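Local coordinates for protein urocanate hydratase (Paenibacillus sp. Soil724D2, PDB 7NED) that probably adds water to thiourocanate in bacterial ergothioneine catabolism, using tightly held NAD+ as cofactor, in the manner of the urocanase family, at residues Ile250-Thr255 with Ile309-Gly314; Glu296-Leu301 with Val326-Asp331; Ile428-Asp433 with Leu496-Ser501. All blocks are in the same frame, centred on the assembly; numbering follows the deposited sequence.

Contact 1. Residues Ile250-Thr255 with Ile309-Gly314; sequences IVTDQT and IVFDNG. With NAD (nicotinamide-adenine-dinucleotide), chain C.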
loop_
_atom_site.group_PDB
_atom_site.type_symbol
_atom_site.label_atom_id
_atom_site.label_comp_id
_atom_site.label_asym_id
_atom_site.label_seq_id
_atom_site.Cartn_x
_atom_site.Cartn_y
_atom_site.Cartn_z
ATOM N N ILE A 250 -2.906 36.541 10.004
ATOM C CA ILE A 250 -2.810 35.127 9.637
ATOM C C ILE A 250 -1.522 34.927 8.866
ATOM O O ILE A 250 -1.153 35.757 8.041
ATOM C CB ILE A 250 -3.994 34.690 8.767
ATOM C CG1 ILE A 250 -5.303 34.876 9.535
ATOM C CG2 ILE A 250 -3.811 33.234 8.374
ATOM C CD1 ILE A 250 -6.523 34.752 8.647
ATOM N N VAL A 251 -0.824 33.834 9.140
ATOM C CA VAL A 251 0.427 33.571 8.459
ATOM C C VAL A 251 0.470 32.098 8.090
ATOM O O VAL A 251 0.255 31.240 8.950
ATOM C CB VAL A 251 1.638 33.921 9.333
ATOM C CG1 VAL A 251 2.946 33.583 8.582
ATOM C CG2 VAL A 251 1.566 35.429 9.781
ATOM N N THR A 252 0.766 31.813 6.828
ATOM C CA THR A 252 1.054 30.433 6.416
ATOM C C THR A 252 2.123 30.487 5.331
ATOM O O THR A 252 2.822 31.497 5.161
ATOM C CB THR A 252 -0.231 29.692 5.998
ATOM O OG1 THR A 252 0.089 28.318 5.715
ATOM C CG2 THR A 252 -0.897 30.293 4.776
ATOM N N ASP A 253 2.288 29.364 4.616
ATOM C CA ASP A 253 3.300 29.252 3.580
ATOM C C ASP A 253 2.829 28.152 2.648
ATOM O O ASP A 253 2.258 27.164 3.104
ATOM C CB ASP A 253 4.669 28.906 4.183
ATOM C CG ASP A 253 5.733 28.665 3.104
ATOM O OD1 ASP A 253 5.762 27.565 2.500
ATOM O OD2 ASP A 253 6.521 29.592 2.831
ATOM N N GLN A 254 3.012 28.339 1.356
ATOM C CA GLN A 254 2.748 27.228 0.481
ATOM C C GLN A 254 3.780 27.194 -0.623
ATOM O O GLN A 254 3.478 26.930 -1.790
ATOM C CB GLN A 254 1.322 27.258 -0.039
ATOM C CG GLN A 254 0.805 25.828 -0.208
ATOM C CD GLN A 254 -0.634 25.800 -0.604
ATOM O OE1 GLN A 254 -1.195 26.808 -1.049
ATOM N NE2 GLN A 254 -1.300 24.683 -0.288
ATOM N N THR A 255 5.018 27.316 -0.209
ATOM C CA THR A 255 6.126 27.107 -1.076
ATOM C C THR A 255 6.295 25.576 -1.213
ATOM O O THR A 255 5.779 24.778 -0.478
ATOM C CB THR A 255 7.427 27.653 -0.483
ATOM O OG1 THR A 255 7.661 27.044 0.757
ATOM C CG2 THR A 255 7.381 29.168 -0.306
ATOM N N ILE A 309 -2.474 34.174 13.777
ATOM C CA ILE A 309 -2.931 32.801 13.601
ATOM C C ILE A 309 -2.004 32.185 12.551
ATOM O O ILE A 309 -2.063 32.546 11.372
ATOM C CB ILE A 309 -4.399 32.741 13.158
ATOM C CG1 ILE A 309 -5.324 33.467 14.147
ATOM C CG2 ILE A 309 -4.850 31.285 13.003
ATOM C CD1 ILE A 309 -5.158 33.011 15.574
ATOM N N VAL A 310 -1.182 31.237 12.958
ATOM C CA VAL A 310 -0.131 30.700 12.105
ATOM C C VAL A 310 -0.399 29.218 11.858
ATOM O O VAL A 310 -0.784 28.487 12.776
ATOM C CB VAL A 310 1.246 30.927 12.772
ATOM C CG1 VAL A 310 2.419 30.350 11.937
ATOM C CG2 VAL A 310 1.436 32.432 13.109
ATOM N N PHE A 311 -0.230 28.774 10.611
ATOM C CA PHE A 311 -0.482 27.361 10.365
ATOM C C PHE A 311 0.311 26.873 9.164
ATOM O O PHE A 311 0.735 27.642 8.300
ATOM C CB PHE A 311 -1.990 27.068 10.184
ATOM C CG PHE A 311 -2.564 27.622 8.913
ATOM C CD1 PHE A 311 -2.654 26.831 7.769
ATOM C CD2 PHE A 311 -2.969 28.941 8.847
ATOM C CE1 PHE A 311 -3.174 27.339 6.580
ATOM C CE2 PHE A 311 -3.508 29.479 7.664
ATOM C CZ PHE A 311 -3.609 28.671 6.515
ATOM N N ASP A 312 0.541 25.560 9.177
ATOM C CA ASP A 312 1.173 24.828 8.089
ATOM C C ASP A 312 0.109 24.454 7.060
ATOM O O ASP A 312 -0.943 23.891 7.408
ATOM C CB ASP A 312 1.852 23.587 8.702
ATOM C CG ASP A 312 2.576 22.711 7.694
ATOM O OD1 ASP A 312 2.167 22.649 6.518
ATOM O OD2 ASP A 312 3.541 22.027 8.129
ATOM N N ASN A 313 0.366 24.792 5.793
ATOM C CA ASN A 313 -0.629 24.615 4.745
ATOM C C ASN A 313 -0.396 23.327 3.960
ATOM O O ASN A 313 -0.778 23.220 2.788
ATOM C CB ASN A 313 -0.647 25.838 3.823
ATOM C CG ASN A 313 -1.998 26.082 3.185
ATOM O OD1 ASN A 313 -2.967 25.342 3.400
ATOM N ND2 ASN A 313 -2.069 27.141 2.366
ATOM N N GLY A 314 0.223 22.347 4.608
ATOM C CA GLY A 314 0.348 21.010 4.087
ATOM C C GLY A 314 1.544 20.853 3.187
ATOM O O GLY A 314 1.428 20.231 2.145
HETATM P PA NAD C . 4.999 24.506 -7.024
HETATM O O1A NAD C . 6.427 23.992 -6.859
HETATM O O2A NAD C . 4.264 24.627 -8.297
HETATM O O5B NAD C . 5.165 26.131 -6.572
HETATM C C5B NAD C . 5.965 26.339 -5.479
HETATM C C4B NAD C . 6.203 27.919 -5.478
HETATM O O4B NAD C . 7.043 28.339 -4.439
HETATM C C3B NAD C . 6.947 28.171 -6.829
HETATM O O3B NAD C . 6.333 29.181 -7.517
HETATM C C2B NAD C . 8.369 28.601 -6.354
HETATM O O2B NAD C . 8.916 29.611 -7.121
HETATM C C1B NAD C . 7.996 29.249 -5.024
HETATM N N9A NAD C . 9.080 29.291 -4.042
HETATM C C8A NAD C . 10.061 28.346 -3.763
HETATM N N7A NAD C . 10.881 28.718 -2.812
HETATM C C5A NAD C . 10.411 29.962 -2.413
HETATM C C6A NAD C . 10.857 30.889 -1.445
HETATM N N6A NAD C . 11.926 30.629 -0.659
HETATM N N1A NAD C . 10.186 32.062 -1.269
HETATM C C2A NAD C . 9.141 32.278 -2.106
HETATM N N3A NAD C . 8.609 31.501 -3.063
HETATM C C4A NAD C . 9.282 30.338 -3.192
HETATM O O3 NAD C . 4.339 23.794 -5.794
HETATM P PN NAD C . 2.751 23.765 -5.648
HETATM O O1N NAD C . 1.922 22.809 -6.455
HETATM O O2N NAD C . 2.293 25.190 -5.417
HETATM O O5D NAD C . 2.511 23.102 -4.075
HETATM C C5D NAD C . 3.190 23.832 -3.039
HETATM C C4D NAD C . 3.045 23.078 -1.746
HETATM O O4D NAD C . 1.698 22.704 -1.519
HETATM C C3D NAD C . 3.817 21.690 -2.047
HETATM O O3D NAD C . 4.606 21.290 -0.932
HETATM C C2D NAD C . 2.653 20.652 -2.249
HETATM O O2D NAD C . 2.891 19.389 -1.776
HETATM C C1D NAD C . 1.804 21.353 -1.141
HETATM N N1N NAD C . 0.457 20.829 -0.876
HETATM C C2N NAD C . 0.521 19.595 -0.258
HETATM C C3N NAD C . -0.631 18.942 0.150
HETATM C C7N NAD C . -0.450 17.549 0.768
HETATM O O7N NAD C . -1.242 17.037 1.559
HETATM N N7N NAD C . 0.641 16.808 0.345
HETATM C C4N NAD C . -1.845 19.606 -0.073
HETATM C C5N NAD C . -1.859 20.859 -0.685
HETATM C C6N NAD C . -0.668 21.494 -1.078
HETATM O O HOH W 1 2.848 25.620 5.347
#

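Contact 2. Residues Glu296-Leu301 with Val326-Asp331; sequences EVEAML and VQNAFD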
loop_
_atom_site.group_PDB
_atom_site.type_symbol
_atom_site.label_atom_id
_atom_site.label_comp_id
_atom_site.label_asym_id
_atom_site.label_seq_id
_atom_site.Cartn_x
_atom_site.Cartn_y
_atom_site.Cartn_z
ATOM N N GLU A 296 12.582 30.928 7.984
ATOM C CA GLU A 296 11.203 31.307 7.739
ATOM C C GLU A 296 10.297 30.838 8.870
ATOM O O GLU A 296 9.450 31.600 9.346
ATOM C CB GLU A 296 10.718 30.754 6.390
ATOM C CG GLU A 296 9.281 31.178 6.108
ATOM C CD GLU A 296 8.720 30.667 4.789
ATOM O OE1 GLU A 296 9.457 30.045 3.955
ATOM O OE2 GLU A 296 7.518 30.902 4.602
ATOM N N VAL A 297 10.451 29.596 9.320
ATOM C CA VAL A 297 9.562 29.095 10.363
ATOM C C VAL A 297 9.857 29.758 11.711
ATOM O O VAL A 297 8.952 29.956 12.529
ATOM C CB VAL A 297 9.658 27.562 10.461
ATOM C CG1 VAL A 297 8.910 27.068 11.689
ATOM C CG2 VAL A 297 9.138 26.922 9.188
ATOM N N GLU A 298 11.114 30.096 11.984
ATOM C CA GLU A 298 11.394 30.894 13.175
ATOM C C GLU A 298 10.607 32.197 13.147
ATOM O O GLU A 298 10.014 32.610 14.148
ATOM C CB GLU A 298 12.886 31.198 13.267
ATOM C CG GLU A 298 13.691 30.076 13.876
ATOM C CD GLU A 298 13.338 29.875 15.337
ATOM O OE1 GLU A 298 13.618 30.774 16.171
ATOM O OE2 GLU A 298 12.865 28.766 15.670
ATOM N N ALA A 299 10.602 32.862 12.000
ATOM C CA ALA A 299 9.794 34.067 11.852
ATOM C C ALA A 299 8.311 33.765 12.071
ATOM O O ALA A 299 7.611 34.509 12.769
ATOM C CB ALA A 299 10.054 34.686 10.478
ATOM N N MET A 300 7.811 32.674 11.479
ATOM C CA MET A 300 6.430 32.265 11.722
ATOM C C MET A 300 6.174 32.050 13.202
ATOM O O MET A 300 5.121 32.439 13.725
ATOM C CB MET A 300 6.128 30.994 10.920
ATOM C CG MET A 300 6.298 31.248 9.422
ATOM S SD MET A 300 5.963 29.773 8.412
ATOM C CE MET A 300 4.293 29.320 8.876
ATOM N N LEU A 301 7.097 31.438 13.891
ATOM C CA LEU A 301 6.936 31.182 15.302
ATOM C C LEU A 301 6.893 32.516 16.080
ATOM O O LEU A 301 6.118 32.679 16.944
ATOM C CB LEU A 301 8.028 30.255 15.811
ATOM C CG LEU A 301 7.896 28.759 15.555
ATOM C CD1 LEU A 301 9.203 28.068 15.787
ATOM C CD2 LEU A 301 6.792 28.136 16.353
ATOM N N VAL A 326 14.714 23.791 14.172
ATOM C CA VAL A 326 13.615 24.501 14.836
ATOM C C VAL A 326 12.883 23.468 15.695
ATOM O O VAL A 326 11.973 22.773 15.250
ATOM C CB VAL A 326 12.698 25.209 13.843
ATOM C CG1 VAL A 326 11.621 25.972 14.612
ATOM C CG2 VAL A 326 13.502 26.134 12.926
ATOM N N GLN A 327 13.254 23.403 16.972
ATOM C CA GLN A 327 12.780 22.310 17.811
ATOM C C GLN A 327 11.295 22.404 18.114
ATOM O O GLN A 327 10.625 21.372 18.241
ATOM C CB GLN A 327 13.584 22.278 19.109
ATOM C CG GLN A 327 14.932 21.592 18.953
ATOM N N ASN A 328 10.762 23.623 18.258
ATOM C CA ASN A 328 9.351 23.823 18.560
ATOM C C ASN A 328 8.519 24.044 17.292
ATOM O O ASN A 328 7.394 24.554 17.362
ATOM C CB ASN A 328 9.196 25.007 19.521
ATOM C CG ASN A 328 9.935 26.220 19.053
ATOM O OD1 ASN A 328 10.998 26.113 18.425
ATOM N ND2 ASN A 328 9.396 27.409 19.373
ATOM N N ALA A 329 9.048 23.664 16.128
ATOM C CA ALA A 329 8.309 23.878 14.889
ATOM C C ALA A 329 6.890 23.332 14.971
ATOM O O ALA A 329 5.968 23.910 14.387
ATOM C CB ALA A 329 9.064 23.252 13.710
ATOM N N PHE A 330 6.679 22.232 15.676
ATOM C CA PHE A 330 5.329 21.681 15.681
ATOM C C PHE A 330 4.420 22.342 16.713
ATOM O O PHE A 330 3.290 21.885 16.913
ATOM C CB PHE A 330 5.399 20.168 15.853
ATOM C CG PHE A 330 5.868 19.508 14.628
ATOM C CD1 PHE A 330 4.960 19.108 13.655
ATOM C CD2 PHE A 330 7.223 19.351 14.399
ATOM C CE1 PHE A 330 5.403 18.522 12.484
ATOM C CE2 PHE A 330 7.684 18.754 13.218
ATOM C CZ PHE A 330 6.759 18.336 12.261
ATOM N N ASP A 331 4.872 23.450 17.313
ATOM C CA ASP A 331 3.944 24.359 17.983
ATOM C C ASP A 331 2.973 24.990 16.990
ATOM O O ASP A 331 1.871 25.400 17.367
ATOM C CB ASP A 331 4.724 25.457 18.722
ATOM C CG ASP A 331 5.439 24.955 19.987
ATOM O OD1 ASP A 331 5.271 23.783 20.390
ATOM O OD2 ASP A 331 6.218 25.750 20.547
#

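Contact 3. Residues Ile428-Asp433 with Leu496-Ser501; sequences IAFSRD and LVADGS. With URO ((2E)-3-(1H-imidazol-4-yl)acrylic acid), chain B.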
loop_
_atom_site.group_PDB
_atom_site.type_symbol
_atom_site.label_atom_id
_atom_site.label_comp_id
_atom_site.label_asym_id
_atom_site.label_seq_id
_atom_site.Cartn_x
_atom_site.Cartn_y
_atom_site.Cartn_z
ATOM N N ILE A 428 -18.665 13.730 -18.439
ATOM C CA ILE A 428 -18.081 14.470 -17.326
ATOM C C ILE A 428 -17.225 13.503 -16.520
ATOM O O ILE A 428 -17.658 12.388 -16.203
ATOM C CB ILE A 428 -19.162 15.108 -16.432
ATOM C CG1 ILE A 428 -20.075 16.038 -17.250
ATOM C CG2 ILE A 428 -18.527 15.781 -15.210
ATOM C CD1 ILE A 428 -19.366 17.315 -17.774
ATOM N N ALA A 429 -16.019 13.918 -16.187
ATOM C CA ALA A 429 -15.171 13.098 -15.330
ATOM C C ALA A 429 -15.278 13.627 -13.914
ATOM O O ALA A 429 -15.280 14.844 -13.707
ATOM C CB ALA A 429 -13.718 13.135 -15.798
ATOM N N PHE A 430 -15.395 12.713 -12.945
ATOM C CA PHE A 430 -15.441 13.047 -11.528
ATOM C C PHE A 430 -14.182 12.539 -10.838
ATOM O O PHE A 430 -13.722 11.424 -11.095
ATOM C CB PHE A 430 -16.659 12.428 -10.851
ATOM C CG PHE A 430 -17.948 13.130 -11.168
ATOM C CD1 PHE A 430 -18.755 12.703 -12.224
ATOM C CD2 PHE A 430 -18.338 14.255 -10.415
ATOM C CE1 PHE A 430 -19.960 13.390 -12.509
ATOM C CE2 PHE A 430 -19.505 14.907 -10.683
ATOM C CZ PHE A 430 -20.311 14.488 -11.751
ATOM N N SER A 431 -13.628 13.347 -9.951
ATOM C CA SER A 431 -12.512 12.816 -9.173
ATOM C C SER A 431 -12.426 13.632 -7.889
ATOM O O SER A 431 -13.430 14.189 -7.425
ATOM C CB SER A 431 -11.217 12.822 -10.003
ATOM O OG SER A 431 -10.125 12.223 -9.282
ATOM N N ARG A 432 -11.245 13.664 -7.291
ATOM C CA ARG A 432 -11.080 14.429 -6.078
ATOM C C ARG A 432 -9.592 14.489 -5.795
ATOM O O ARG A 432 -8.797 13.735 -6.361
ATOM C CB ARG A 432 -11.838 13.803 -4.903
ATOM C CG ARG A 432 -11.483 12.268 -4.719
ATOM C CD ARG A 432 -11.759 11.726 -3.286
ATOM N NE ARG A 432 -11.564 10.267 -3.239
ATOM C CZ ARG A 432 -10.371 9.664 -3.174
ATOM N NH1 ARG A 432 -9.268 10.399 -3.149
ATOM N NH2 ARG A 432 -10.284 8.320 -3.131
ATOM N N ASP A 433 -9.223 15.409 -4.924
ATOM C CA ASP A 433 -7.884 15.334 -4.365
ATOM C C ASP A 433 -7.776 14.076 -3.513
ATOM O O ASP A 433 -8.787 13.473 -3.139
ATOM C CB ASP A 433 -7.583 16.580 -3.521
ATOM C CG ASP A 433 -6.086 16.732 -3.221
ATOM O OD1 ASP A 433 -5.254 15.962 -3.775
ATOM O OD2 ASP A 433 -5.739 17.632 -2.443
ATOM N N LEU A 496 -14.001 8.628 -11.965
ATOM C CA LEU A 496 -15.230 8.089 -12.536
ATOM C C LEU A 496 -15.548 8.855 -13.799
ATOM O O LEU A 496 -15.289 10.063 -13.878
ATOM C CB LEU A 496 -16.407 8.204 -11.571
ATOM C CG LEU A 496 -16.269 7.282 -10.352
ATOM C CD1 LEU A 496 -17.165 7.811 -9.232
ATOM C CD2 LEU A 496 -16.668 5.832 -10.735
ATOM N N VAL A 497 -16.110 8.158 -14.785
ATOM C CA VAL A 497 -16.526 8.799 -16.033
ATOM C C VAL A 497 -18.035 8.701 -16.092
ATOM O O VAL A 497 -18.594 7.596 -16.133
ATOM C CB VAL A 497 -15.885 8.147 -17.266
ATOM C CG1 VAL A 497 -16.346 8.904 -18.546
ATOM C CG2 VAL A 497 -14.372 8.117 -17.131
ATOM N N ALA A 498 -18.691 9.846 -16.060
ATOM C CA ALA A 498 -20.139 9.922 -16.240
ATOM C C ALA A 498 -20.372 10.115 -17.733
ATOM O O ALA A 498 -20.431 11.241 -18.233
ATOM C CB ALA A 498 -20.724 11.064 -15.417
ATOM N N ASP A 499 -20.450 9.005 -18.460
ATOM C CA ASP A 499 -20.609 9.037 -19.902
ATOM C C ASP A 499 -22.059 8.925 -20.328
ATOM O O ASP A 499 -22.332 8.791 -21.522
ATOM C CB ASP A 499 -19.763 7.929 -20.572
ATOM C CG ASP A 499 -20.219 6.529 -20.210
ATOM O OD1 ASP A 499 -21.196 6.377 -19.439
ATOM O OD2 ASP A 499 -19.606 5.555 -20.729
ATOM N N GLY A 500 -22.990 9.003 -19.397
ATOM C CA GLY A 500 -24.389 8.972 -19.731
ATOM C C GLY A 500 -25.062 7.614 -19.697
ATOM O O GLY A 500 -26.294 7.564 -19.612
ATOM N N SER A 501 -24.310 6.503 -19.755
ATOM C CA SER A 501 -24.973 5.207 -19.852
ATOM C C SER A 501 -25.640 4.838 -18.544
ATOM O O SER A 501 -25.246 5.280 -17.464
ATOM C CB SER A 501 -23.985 4.098 -20.223
ATOM O OG SER A 501 -23.137 3.828 -19.115
HETATM O OAA URO B . -5.909 19.422 -5.936
HETATM C CAI URO B . -4.928 18.761 -6.481
HETATM O OAB URO B . -4.935 18.407 -7.593
HETATM C CAC URO B . -3.758 18.399 -5.663
HETATM C CAD URO B . -3.712 18.747 -4.404
HETATM C CAJ URO B . -2.517 18.320 -3.778
HETATM C CAF URO B . -1.995 18.741 -2.591
HETATM N NAH URO B . -0.735 18.236 -2.407
HETATM C CAE URO B . -0.506 17.507 -3.476
HETATM N NAG URO B . -1.549 17.527 -4.335
#

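Contact 1. Residues Ile250-Thr255 with Ile309-Gly314
Residues Ile250-Thr255 and Ile309-Gly314 carry the neighbouring parallel strands 250-251 and 309-312 of the Rossmann-like domain and continue as loops into the NAD pocket, the usual place for a dinucleotide on such a sheet. Val251 uses both its backbone N and its O: the N donates to Ile309 O (2.9 Å), and the O accepts from Phe311 N (3.0 Å). Beyond this pairing the side chain of Thr252 takes over. Its OG1, anti to the backbone N (chi1 -175°), donates to Phe311 O at 2.7 Å, reaching that oxygen from above the carbonyl plane. The same residue lies over one face of the Phe311 ring, where CB makes a CH-pi contact 3.7 Å from the centroid, offset toward the rim. Ile250 CG2 meets the edge of that ring in its plane, 3.8 Å from CE2, and Ile142 and Ile146 of helix 133-150 also pack on the aromatic side chain. Closer to the cofactor, a water lies between Asp253 O and Asn313 N and accepts from the latter. The side-chain amides of Gln254 and Asn313 stack with their planes 16° apart. From this stack the extended Gln254 chain reaches the nicotinamide ring, its NE2 lying 3.3 Å from NAD C6N.

Contact 2. Residues Glu296-Leu301 with Val326-Asp331
Val326 opens the turn and sets its CG1 methyl against Val297, Glu298 and Leu301 of the helical segment Glu296-Leu301. That methyl lies 4.1 Å from Val297 CG1 and, in a tight contact, 3.4 Å from Leu301 CD1. With CG1 anti to the backbone N (chi1 -178°), it is also met by the Glu298 side chain, which bends at chi2 and brings OE2 to 3.2 Å from Val326 CG1. The Leu301 and Val326 side chains run past one another head to foot. A type I beta turn from Val326 to Ala329 then reverses the chain, with Ala329 N donating to Val326 O. Within it, Asn328 turns its amide group toward the leucine: ND2 and OD1 are each 3.7 Å from Leu301 CD1, a polar group against a methyl on the exposed side of the contact. Ala329 adds its CB to the buried side, 4.3 Å from Val297 CG1. Asp331, in the 3-10 segment, closes the contact with its CB 4.1 Å from Leu301 CD2. Glu298, Asn328 and Asp331 are exposed, although Glu298 OE2 still reaches the valine methyl. The contact fastens the loop between helix 317-323 and strand 333-334 to helix 282-305, where Ile317 and Ala321 of helix 317-323 also cover Val297, and Ile332 packs on Val297 and Leu301.

Contact 3. Residues Ile428-Asp433 with Leu496-Ser501
Phe430 and Leu496 form a hydrogen-bonded antiparallel pair between strands 428-441 and 490-498 of the mixed sheet, with Phe430 N to Leu496 O at 2.8 Å and Leu496 N to Phe430 O at 2.9 Å. Ile428 and Ala498 make the second such pair, and Ala429 faces Val497 in the non-hydrogen-bonded pair between them. The Phe430 side chain spans both hydrogen-bonded pairs. Its CB lies 4.3 Å from Leu496 CB; CG, anti to the carbonyl carbon (chi1 -75°), starts the ring toward Ala498. CD1 is 4.1 Å from Ala498 CB, and CE1 comes to 3.8 Å from the same methyl, which meets the ring edge in plane. The ring of Phe351 meets that of Phe430 with the planes about 15° apart, and Val415 of helix 407-420 also packs against Phe430. Leu496, on the same side of the sheet, rests on Leu508, Thr511 and Leu512 of helix 502-525. Farther along the strand Arg432 NH1 donates to Asp433 O and NE forms a salt bridge with Asp515. Asp433 follows just past residues 428-432, where the strand is broken. An alanine in place of Asp433 would probably leave the acrylate double bond without its carboxylate neighbour and open a gap beside it. Asp433 OD2 lies 3.0 Å and OD1 3.2 Å from URO CAD, a carbon of that double bond, a placement consistent with the carboxylate orienting or acting on the acrylate chain.

Contacts 1 and 2 belong to the Rossmann-like domain, with centres 11 Å apart, and they touch directly. Met300 CE of helix 282-305 packs 3.7 Å from Val310 CG1; Glu296 and Asp253 also bring their carboxylates unusually close, an approach whose meaning is doubtful. Contact 3 lies in the C-terminal domain, on the opposite side of the chain's centre, its nearest atoms about 9 Å from contact 1 and about 19 Å from contact 2. The bound ligands span the interval: contact 1 supplies Gln254, Thr255 and Gly314 to the NAD pocket, and contact 3 supplies Asp433 to the urocanate pocket. Contact 2 keeps farther off, the Val297 side chain being about 11 Å from the bound NAD.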